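Local coordinates for protein formyltransferase (Francisella tularensis subsp. tularensis, PDB 4NV1) that belongs to the formyltransferase family and holds dTDP-4-amino-4,6-dideoxyglucose in a pocket beside its central mixed beta sheet, at residues A[118-123]-A[131-136]; A[137-142]-A[152-157]. One frame throughout, in Å; residues are numbered along the deposited sequence.

Overall arrangement
Interactions 1 and 2 share strand 133-139, which lies at one margin of the chain's seven-stranded mixed sheet. In interaction 1 it pairs with its hairpin partner, strand 117-123; in interaction 2 its last residues and the loop after them meet helix 147-170. The centres of the two contacts are about 14 Å apart. A probable hydrogen bond from Glu137 N to Ala119 O, 2.9 Å long, carries the pairing onward, and Gly118 CA lies 3.9 Å from Val139 CG2. Neither contact has its own segments in the ligand pocket, but the side chains of His122 and Val154 lie about 10 and 9 Å from dTDP-4-amino-4,6-dideoxyglucose, and Tyr151 of helix 147-170 helps line that pocket.

Interaction 1. Residues A[118-123]-A[131-136]; sequences GATIHV and GDIIIQ
Gly131 brings its CA to 3.5 Å from Val123 O in a CA-H...O contact; lacking a side chain, it can lie this close to the carbonyl. Asp132 joins through its backbone, its O accepting Val123 N at 2.8 Å, while its carboxylate turns to Arg176 in a salt bridge. Ile133 pairs with His122 as a non-hydrogen-bonded antiparallel pair and sets CG2 4.1 Å from Thr120 CG2.

Between His122 and Ile121 the register of this beta hairpin slips by one residue in a classic beta bulge. Ile134 and Ile135 both face Ile121, whose O accepts Ile134 N at 2.8 Å and, weakly, Ile135 N. Ile134 sends CD1 between Ile121 CG2 and Val123 CG2, three branched aliphatic side chains that suit a buried face, with Ile91 of the neighbouring strand and Phe174 close by. Ile135 lies alongside Ile121, its CG2 3.6 Å from Ile121 CD1; chi1 (-161°) puts CG1 anti to the backbone N and leaves CG2 between the N and the carbonyl carbon, where it meets Ile121. Leu161 of helix 147-170 packs on both residues. The N-H of Ile121 returns an almost straight bond (174°) to Ile135 O. Gln136 and Thr120 point the same way. The amide NE2 of Gln136 gives Thr120 OG1 a hydrogen bond of 3.0 Å, lying in the amide plane, and also bonds Asn98 O; the threonine hydroxyl is held besides by Gly96 O and Asn98 N.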
loop_
_atom_site.group_PDB
_atom_site.type_symbol
_atom_site.label_atom_id
_atom_site.label_comp_id
_atom_site.label_asym_id
_atom_site.label_seq_id
_atom_site.Cartn_x
_atom_site.Cartn_y
_atom_site.Cartn_z
ATOM N N GLY A 118 2.043 10.791 -21.817
ATOM C CA GLY A 118 3.324 11.442 -22.091
ATOM C C GLY A 118 3.119 12.907 -21.809
ATOM O O GLY A 118 2.275 13.267 -20.906
ATOM N N ALA A 119 3.909 13.739 -22.491
ATOM C CA ALA A 119 3.785 15.206 -22.339
ATOM C C ALA A 119 3.720 15.921 -23.689
ATOM O O ALA A 119 4.373 15.489 -24.591
ATOM C CB ALA A 119 4.978 15.756 -21.555
ATOM N N THR A 120 2.928 16.973 -23.768
ATOM C CA THR A 120 2.701 17.734 -24.941
ATOM C C THR A 120 2.854 19.224 -24.628
ATOM O O THR A 120 2.407 19.704 -23.556
ATOM C CB THR A 120 1.252 17.547 -25.386
ATOM O OG1 THR A 120 0.970 16.179 -25.600
ATOM C CG2 THR A 120 0.964 18.305 -26.722
ATOM N N ILE A 121 3.504 19.919 -25.567
ATOM C CA ILE A 121 3.480 21.381 -25.684
ATOM C C ILE A 121 2.793 21.755 -26.956
ATOM O O ILE A 121 3.123 21.268 -28.057
ATOM C CB ILE A 121 4.885 21.959 -25.718
ATOM C CG1 ILE A 121 5.675 21.489 -24.521
ATOM C CG2 ILE A 121 4.810 23.479 -25.799
ATOM C CD1 ILE A 121 7.155 21.727 -24.575
ATOM N N HIS A 122 1.784 22.579 -26.808
ATOM C CA HIS A 122 0.929 22.868 -27.927
ATOM C C HIS A 122 0.414 24.282 -27.813
ATOM O O HIS A 122 0.301 24.857 -26.715
ATOM C CB HIS A 122 -0.237 21.875 -28.007
ATOM C CG HIS A 122 -1.220 22.008 -26.888
ATOM N ND1 HIS A 122 -1.057 21.385 -25.669
ATOM C CD2 HIS A 122 -2.386 22.689 -26.810
ATOM C CE1 HIS A 122 -2.069 21.693 -24.877
ATOM N NE2 HIS A 122 -2.875 22.503 -25.540
ATOM N N VAL A 123 0.122 24.856 -28.968
ATOM C CA VAL A 123 -0.449 26.186 -29.025
ATOM C C VAL A 123 -1.893 26.187 -28.569
ATOM O O VAL A 123 -2.692 25.452 -29.086
ATOM C CB VAL A 123 -0.335 26.770 -30.449
ATOM C CG1 VAL A 123 -0.909 28.196 -30.520
ATOM C CG2 VAL A 123 1.129 26.761 -30.899
ATOM N N GLY A 131 -5.077 22.465 -29.693
ATOM C CA GLY A 131 -4.502 23.123 -30.907
ATOM C C GLY A 131 -3.177 22.550 -31.392
ATOM O O GLY A 131 -2.686 21.567 -30.798
ATOM N N ASP A 132 -2.571 23.169 -32.411
ATOM C CA ASP A 132 -1.241 22.753 -32.901
ATOM C C ASP A 132 -0.200 22.281 -31.927
ATOM O O ASP A 132 0.256 23.009 -31.040
ATOM C CB ASP A 132 -0.573 23.879 -33.706
ATOM C CG ASP A 132 -1.196 24.074 -35.096
ATOM O OD1 ASP A 132 -2.072 23.270 -35.513
ATOM O OD2 ASP A 132 -0.824 25.078 -35.732
ATOM N N ILE A 133 0.325 21.103 -32.206
ATOM C CA ILE A 133 1.378 20.563 -31.410
ATOM C C ILE A 133 2.772 20.995 -31.849
ATOM O O ILE A 133 3.214 20.883 -33.000
ATOM C CB ILE A 133 1.371 19.014 -31.410
ATOM C CG1 ILE A 133 0.044 18.516 -30.876
ATOM C CG2 ILE A 133 2.508 18.493 -30.543
ATOM C CD1 ILE A 133 -0.175 17.028 -31.068
ATOM N N ILE A 134 3.541 21.417 -30.870
ATOM C CA ILE A 134 4.864 21.877 -31.139
ATOM C C ILE A 134 5.848 20.784 -30.957
ATOM O O ILE A 134 6.803 20.630 -31.742
ATOM C CB ILE A 134 5.231 22.972 -30.160
ATOM C CG1 ILE A 134 4.302 24.175 -30.344
ATOM C CG2 ILE A 134 6.689 23.238 -30.204
ATOM C CD1 ILE A 134 4.572 25.323 -29.420
ATOM N N ILE A 135 5.675 20.093 -29.837
ATOM C CA ILE A 135 6.511 18.973 -29.489
ATOM C C ILE A 135 5.779 18.096 -28.436
ATOM O O ILE A 135 5.113 18.631 -27.525
ATOM C CB ILE A 135 7.889 19.390 -29.031
ATOM C CG1 ILE A 135 8.842 18.214 -29.136
ATOM C CG2 ILE A 135 7.988 19.907 -27.585
ATOM C CD1 ILE A 135 10.216 18.338 -28.523
ATOM N N GLN A 136 5.882 16.771 -28.584
ATOM C CA GLN A 136 5.323 15.879 -27.556
ATOM C C GLN A 136 6.078 14.581 -27.542
ATOM O O GLN A 136 6.682 14.185 -28.566
ATOM C CB GLN A 136 3.868 15.608 -27.818
ATOM C CG GLN A 136 3.646 14.698 -29.020
ATOM C CD GLN A 136 2.188 14.527 -29.265
ATOM O OE1 GLN A 136 1.828 14.067 -30.327
ATOM N NE2 GLN A 136 1.319 14.880 -28.297
#

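Interaction 2. Residues A[137-142]-A[152-157]; sequences EEVEVN and AKVQKK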
loop_
_atom_site.group_PDB
_atom_site.type_symbol
_atom_site.label_atom_id
_atom_site.label_comp_id
_atom_site.label_asym_id
_atom_site.label_seq_id
_atom_site.Cartn_x
_atom_site.Cartn_y
_atom_site.Cartn_z
ATOM N N GLU A 137 6.060 13.917 -26.398
ATOM C CA GLU A 137 6.733 12.619 -26.306
ATOM C C GLU A 137 6.017 11.654 -25.368
ATOM O O GLU A 137 5.634 11.988 -24.213
ATOM C CB GLU A 137 8.205 12.813 -25.957
ATOM C CG GLU A 137 9.021 11.540 -26.104
ATOM C CD GLU A 137 10.440 11.702 -25.587
ATOM O OE1 GLU A 137 10.953 12.841 -25.479
ATOM O OE2 GLU A 137 11.082 10.668 -25.292
ATOM N N GLU A 138 5.785 10.444 -25.871
ATOM C CA GLU A 138 5.260 9.371 -24.971
ATOM C C GLU A 138 6.177 8.979 -23.817
ATOM O O GLU A 138 7.395 9.155 -23.894
ATOM C CB GLU A 138 4.876 8.131 -25.775
ATOM C CG GLU A 138 4.244 6.993 -25.009
ATOM C CD GLU A 138 3.666 5.942 -25.959
ATOM O OE1 GLU A 138 3.773 6.033 -27.183
ATOM O OE2 GLU A 138 3.071 4.979 -25.498
ATOM N N VAL A 139 5.572 8.534 -22.712
ATOM C CA VAL A 139 6.260 8.016 -21.535
ATOM C C VAL A 139 5.751 6.609 -21.250
ATOM O O VAL A 139 4.547 6.327 -21.424
ATOM C CB VAL A 139 5.929 8.967 -20.348
ATOM C CG1 VAL A 139 6.153 8.338 -19.011
ATOM C CG2 VAL A 139 6.697 10.292 -20.489
ATOM N N GLU A 140 6.643 5.716 -20.828
ATOM C CA GLU A 140 6.323 4.299 -20.544
ATOM C C GLU A 140 5.590 4.189 -19.203
ATOM O O GLU A 140 5.938 4.880 -18.223
ATOM C CB GLU A 140 7.610 3.484 -20.322
ATOM C CG GLU A 140 8.411 3.157 -21.571
ATOM C CD GLU A 140 9.399 2.012 -21.354
ATOM O OE1 GLU A 140 10.192 2.081 -20.378
ATOM O OE2 GLU A 140 9.391 1.054 -22.173
ATOM N N VAL A 141 4.593 3.334 -19.142
ATOM C CA VAL A 141 4.006 2.981 -17.857
ATOM C C VAL A 141 4.522 1.593 -17.506
ATOM O O VAL A 141 4.134 0.597 -18.140
ATOM C CB VAL A 141 2.496 2.938 -17.936
ATOM C CG1 VAL A 141 1.923 2.554 -16.574
ATOM C CG2 VAL A 141 1.947 4.259 -18.389
ATOM N N ASN A 142 5.394 1.517 -16.511
ATOM C CA ASN A 142 5.796 0.192 -16.017
ATOM C C ASN A 142 4.863 -0.488 -15.007
ATOM O O ASN A 142 4.054 0.175 -14.320
ATOM C CB ASN A 142 7.205 0.340 -15.461
ATOM C CG ASN A 142 8.192 0.786 -16.528
ATOM O OD1 ASN A 142 8.189 0.261 -17.628
ATOM N ND2 ASN A 142 9.017 1.766 -16.212
ATOM N N ALA A 152 5.148 11.889 -12.207
ATOM C CA ALA A 152 6.483 12.478 -12.057
ATOM C C ALA A 152 7.396 12.264 -13.273
ATOM O O ALA A 152 8.218 13.129 -13.519
ATOM C CB ALA A 152 7.207 11.981 -10.820
ATOM N N LYS A 153 7.277 11.144 -13.990
ATOM C CA LYS A 153 7.960 10.993 -15.284
ATOM C C LYS A 153 7.445 11.998 -16.284
ATOM O O LYS A 153 8.240 12.484 -17.074
ATOM C CB LYS A 153 7.796 9.598 -15.932
ATOM C CG LYS A 153 8.928 8.661 -15.574
ATOM C CD LYS A 153 8.471 7.248 -15.225
ATOM C CE LYS A 153 7.658 6.666 -16.331
ATOM N NZ LYS A 153 8.019 5.248 -16.528
ATOM N N VAL A 154 6.142 12.259 -16.272
ATOM C CA VAL A 154 5.494 13.113 -17.266
ATOM C C VAL A 154 5.976 14.546 -17.035
ATOM O O VAL A 154 6.466 15.219 -17.962
ATOM C CB VAL A 154 3.972 12.938 -17.265
ATOM C CG1 VAL A 154 3.249 14.023 -18.010
ATOM C CG2 VAL A 154 3.631 11.589 -17.939
ATOM N N GLN A 155 6.032 14.910 -15.766
ATOM C CA GLN A 155 6.441 16.247 -15.375
ATOM C C GLN A 155 7.838 16.541 -15.788
ATOM O O GLN A 155 8.107 17.550 -16.429
ATOM C CB GLN A 155 6.180 16.518 -13.886
ATOM C CG GLN A 155 6.100 17.965 -13.532
ATOM C CD GLN A 155 5.656 18.199 -12.082
ATOM O OE1 GLN A 155 6.499 18.390 -11.210
ATOM N NE2 GLN A 155 4.362 18.182 -11.828
ATOM N N LYS A 156 8.763 15.669 -15.469
ATOM C CA LYS A 156 10.107 15.770 -15.980
ATOM C C LYS A 156 10.225 15.790 -17.511
ATOM O O LYS A 156 11.068 16.485 -18.093
ATOM C CB LYS A 156 10.830 14.538 -15.467
ATOM C CG LYS A 156 12.323 14.529 -15.686
ATOM C CD LYS A 156 13.001 13.757 -14.559
ATOM C CE LYS A 156 12.549 14.255 -13.180
ATOM N NZ LYS A 156 12.096 13.166 -12.251
ATOM N N LYS A 157 9.370 15.053 -18.206
ATOM C CA LYS A 157 9.433 15.081 -19.675
ATOM C C LYS A 157 8.989 16.479 -20.152
ATOM O O LYS A 157 9.602 17.113 -21.000
ATOM C CB LYS A 157 8.544 13.967 -20.227
ATOM C CG LYS A 157 8.486 13.917 -21.752
ATOM C CD LYS A 157 9.870 13.638 -22.333
ATOM C CE LYS A 157 10.356 12.248 -22.017
ATOM N NZ LYS A 157 11.814 12.230 -22.280
#
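Where Val139 meets Val154 and Lys157, strand 137-139 and helix 152-157 run nearly antiparallel, at 157°, with their axes 9.1 Å apart. This is helix-on-sheet packing as in alpha/beta folds: the chain leaves the last strand of the hairpin, passes through a loop and returns as helix 147-170 across one face of the sheet.

Val139 carries the apolar centre, and its beta-branched side chain suits a buried position because it offers two methyls to the helix. Val139 CG2 approaches Val154 CG2 at 4.2 Å and Lys157 CB at 4.1 Å. Val139 CG1, placed anti to the backbone N (chi1 160°), presses on the aliphatic part of Lys153, where the 3.5 Å to Lys153 CE is tighter than usual van der Waals contact. Val154 also touches Ile117 of the neighbouring strand and Pro95 of a loop.

Lysines suit the flanks of this patch, since their methylenes cover apolar groups while their ammonium ends reach polar atoms at the margin. Lys157 bends twice beyond CG and crosses Glu137 at about a right angle. Its CD comes within 3.4 Å of Glu137 OE1, and NZ forms a weak forked salt bridge, 3.4 Å to OE1 and 3.5 Å to OE2 of the same carboxylate. Its stronger partner is Glu160 on the helix, so the ammonium probably shares its charge between two acids.

At the other margin the side chain of Lys153 is bent along its length and brings NZ back to the backbone after Val139. Glu145 pairs with its NZ in a salt bridge and also accepts the backbone N of Asn142. Lys153 NZ donates to Glu140 O at 2.7 Å, tilted 34° from that carbonyl's plane.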